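Local atomic coordinates of DELTA1-pyrroline-2-carboxylate reductase (Thermococcus litoralis DSM 5473, PDB entry 6T3E), a protein that catalyses the reduction of delta1-pyrroline-2-carboxylate to L-proline, probably with NADH as electron donor and as part of L-hydroxyproline metabolism. Residues 255-260 with 284-289. Sequence-based numbering, arbitrary orientation.
Sequences LDSETV and MKEGVI
Ser257 OG has two partners, Glu286 OE2 across the contact and Arg253 NH1. The bond across the contact is modelled with Ser257 OG as donor to Glu286 OE2 at 2.4 Å, a length that makes its detail doubtful at 2.6 Å resolution. Glu286 reaches across from the end of helix 278-286. Its CG lies beside the backbone N (chi1 -64°), and the chain then runs extended, carrying the carboxylate out to the serine. Glu286 OE1 has a long, weak ion pair with Arg253 NH2. Arg253 thus borders both partners of the bond.

The rest of the contact is apolar. Val288 CG2 lies 4.4 Å from Ser257 CB, a loose approach. Deeper in, Val260 CG1 meets Ile289 CD1 at 3.6 Å, the two side chains crossing at about a right angle. Pro283 and Ile280 of helix 278-286 also pack here.

Helix 257-262 starts with a side-chain cap, and helix 278-286 ends in a Schellman motif. Asp256 is the N-cap. Its OD1 takes Thr259 OG1 at 2.6 Å, nearly along the carboxylate C-O bond, and Thr259 N at 3.0 Å, from 47° above the carboxylate plane. Gly287, with positive phi, is the C-prime residue of the Schellman motif, with Val288 N bonded to Pro283 O.

The contact therefore joins the start of one helix to the end of another beside the parallel, Rossmann-type sheet. It pairs a more exposed polar edge with the buried Val260 and Ile289. Arg253, though only in a long, weak ion pair, may slightly favour the ionised form of Glu286.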
ATOM      1  N   LEU B 255       5.457   7.529 -26.964  1.00 42.17           N
ATOM      2  CA  LEU B 255       6.477   7.246 -27.967  1.00 46.27           C
ATOM      3  C   LEU B 255       5.920   6.237 -28.956  1.00 46.20           C
ATOM      4  O   LEU B 255       5.363   5.212 -28.553  1.00 51.05           O
ATOM      5  CB  LEU B 255       7.745   6.691 -27.322  1.00 35.12           C
ATOM      6  CG  LEU B 255       8.038   7.244 -25.930  1.00 37.88           C
ATOM      7  CD1 LEU B 255       9.160   6.455 -25.255  1.00 34.95           C
ATOM      8  CD2 LEU B 255       8.397   8.709 -26.050  1.00 37.84           C
ATOM      9  N   ASP B 256       6.094   6.500 -30.245  1.00 50.49           N
ATOM     10  CA  ASP B 256       5.653   5.515 -31.222  1.00 53.83           C
ATOM     11  C   ASP B 256       6.578   4.294 -31.198  1.00 57.41           C
ATOM     12  O   ASP B 256       7.637   4.282 -30.562  1.00 58.46           O
ATOM     13  CB  ASP B 256       5.566   6.134 -32.620  1.00 54.84           C
ATOM     14  CG  ASP B 256       6.922   6.469 -33.214  1.00 60.10           C
ATOM     15  OD1 ASP B 256       7.911   6.576 -32.457  1.00 61.23           O
ATOM     16  OD2 ASP B 256       6.990   6.646 -34.454  1.00 65.07           O
ATOM     17  N   SER B 257       6.136   3.234 -31.871  1.00 59.98           N
ATOM     18  CA  SER B 257       6.899   1.992 -31.856  1.00 60.79           C
ATOM     19  C   SER B 257       8.284   2.180 -32.459  1.00 63.56           C
ATOM     20  O   SER B 257       9.241   1.517 -32.039  1.00 63.64           O
ATOM     21  CB  SER B 257       6.124   0.906 -32.598  1.00 57.44           C
ATOM     22  OG  SER B 257       4.841   0.731 -32.025  1.00 55.43           O
ATOM     23  N   GLU B 258       8.421   3.101 -33.414  1.00 68.01           N
ATOM     24  CA  GLU B 258       9.723   3.327 -34.036  1.00 72.84           C
ATOM     25  C   GLU B 258      10.738   3.865 -33.030  1.00 74.15           C
ATOM     26  O   GLU B 258      11.915   3.483 -33.067  1.00 74.53           O
ATOM     27  CB  GLU B 258       9.577   4.286 -35.218  1.00 74.10           C
ATOM     28  CG  GLU B 258      10.890   4.680 -35.881  1.00 76.10           C
ATOM     29  CD  GLU B 258      11.607   3.497 -36.496  1.00 78.79           C
ATOM     30  OE1 GLU B 258      10.957   2.452 -36.708  1.00 78.86           O
ATOM     31  OE2 GLU B 258      12.820   3.613 -36.780  1.00 80.37           O
ATOM     32  N   THR B 259      10.300   4.751 -32.128  1.00 69.60           N
ATOM     33  CA  THR B 259      11.204   5.315 -31.132  1.00 68.28           C
ATOM     34  C   THR B 259      11.796   4.233 -30.228  1.00 62.12           C
ATOM     35  O   THR B 259      13.011   4.211 -29.984  1.00 51.93           O
ATOM     36  CB  THR B 259      10.458   6.361 -30.298  1.00 68.60           C
ATOM     37  OG1 THR B 259      10.025   7.434 -31.145  1.00 67.77           O
ATOM     38  CG2 THR B 259      11.353   6.907 -29.191  1.00 67.83           C
ATOM     39  N   VAL B 260      10.958   3.308 -29.754  1.00 60.79           N
ATOM     40  CA  VAL B 260      11.436   2.264 -28.854  1.00 59.09           C
ATOM     41  C   VAL B 260      12.369   1.309 -29.588  1.00 60.45           C
ATOM     42  O   VAL B 260      13.477   1.020 -29.119  1.00 64.23           O
ATOM     43  CB  VAL B 260      10.251   1.520 -28.208  1.00 56.33           C
ATOM     44  CG1 VAL B 260      10.744   0.566 -27.136  1.00 52.93           C
ATOM     45  CG2 VAL B 260       9.259   2.511 -27.615  1.00 54.13           C
ATOM     46  N   MET B 284       5.740  -4.400 -28.120  1.00 60.29           N
ATOM     47  CA  MET B 284       5.986  -5.832 -28.040  1.00 63.17           C
ATOM     48  C   MET B 284       4.777  -6.644 -28.471  1.00 66.87           C
ATOM     49  O   MET B 284       4.936  -7.728 -29.040  1.00 68.34           O
ATOM     50  CB  MET B 284       6.413  -6.210 -26.630  1.00 60.18           C
ATOM     51  CG  MET B 284       7.869  -5.906 -26.370  1.00 62.18           C
ATOM     52  SD  MET B 284       8.181  -5.722 -24.616  1.00 66.52           S
ATOM     53  CE  MET B 284       7.181  -7.024 -23.921  1.00 61.60           C
ATOM     54  N   LYS B 285       3.571  -6.135 -28.223  1.00 70.93           N
ATOM     55  CA  LYS B 285       2.375  -6.788 -28.743  1.00 68.64           C
ATOM     56  C   LYS B 285       2.357  -6.762 -30.266  1.00 67.15           C
ATOM     57  O   LYS B 285       1.894  -7.716 -30.903  1.00 67.57           O
ATOM     58  CB  LYS B 285       1.119  -6.129 -28.174  1.00 69.67           C
ATOM     59  CG  LYS B 285       0.659  -6.685 -26.838  1.00 69.77           C
ATOM     60  CD  LYS B 285      -0.548  -5.918 -26.332  1.00 70.83           C
ATOM     61  CE  LYS B 285      -1.162  -6.577 -25.104  1.00 72.64           C
ATOM     62  NZ  LYS B 285      -2.413  -5.889 -24.648  1.00 71.80           N
ATOM     63  N   GLU B 286       2.827  -5.660 -30.864  1.00 65.46           N
ATOM     64  CA  GLU B 286       2.896  -5.563 -32.319  1.00 70.41           C
ATOM     65  C   GLU B 286       3.884  -6.566 -32.908  1.00 74.06           C
ATOM     66  O   GLU B 286       3.720  -6.998 -34.057  1.00 76.39           O
ATOM     67  CB  GLU B 286       3.300  -4.145 -32.735  1.00 72.34           C
ATOM     68  CG  GLU B 286       2.318  -3.036 -32.375  1.00 76.25           C
ATOM     69  CD  GLU B 286       2.814  -1.648 -32.797  1.00 81.36           C
ATOM     70  OE1 GLU B 286       1.982  -0.792 -33.184  1.00 82.56           O
ATOM     71  OE2 GLU B 286       4.040  -1.409 -32.736  1.00 83.80           O
ATOM     72  N   GLY B 287       4.904  -6.955 -32.137  1.00 72.62           N
ATOM     73  CA  GLY B 287       5.998  -7.771 -32.626  1.00 71.97           C
ATOM     74  C   GLY B 287       7.223  -7.003 -33.089  1.00 72.96           C
ATOM     75  O   GLY B 287       8.158  -7.624 -33.617  1.00 73.78           O
ATOM     76  N   VAL B 288       7.233  -5.672 -32.942  1.00 72.72           N
ATOM     77  CA  VAL B 288       8.388  -4.866 -33.337  1.00 70.76           C
ATOM     78  C   VAL B 288       9.577  -5.132 -32.425  1.00 71.16           C
ATOM     79  O   VAL B 288      10.736  -5.074 -32.851  1.00 73.09           O
ATOM     80  CB  VAL B 288       8.018  -3.372 -33.352  1.00 68.25           C
ATOM     81  CG1 VAL B 288       9.217  -2.534 -33.749  1.00 67.35           C
ATOM     82  CG2 VAL B 288       6.879  -3.125 -34.312  1.00 69.83           C
ATOM     83  N   ILE B 289       9.318  -5.391 -31.150  1.00 68.60           N
ATOM     84  CA  ILE B 289      10.370  -5.694 -30.196  1.00 66.09           C
ATOM     85  C   ILE B 289       9.896  -6.830 -29.303  1.00 69.71           C
ATOM     86  O   ILE B 289       8.712  -7.173 -29.270  1.00 71.33           O
ATOM     87  CB  ILE B 289      10.758  -4.455 -29.360  1.00 55.72           C
ATOM     88  CG1 ILE B 289       9.512  -3.792 -28.771  1.00 50.08           C
ATOM     89  CG2 ILE B 289      11.534  -3.460 -30.211  1.00 52.14           C
ATOM     90  CD1 ILE B 289       9.804  -2.938 -27.537  1.00 50.12           C
TER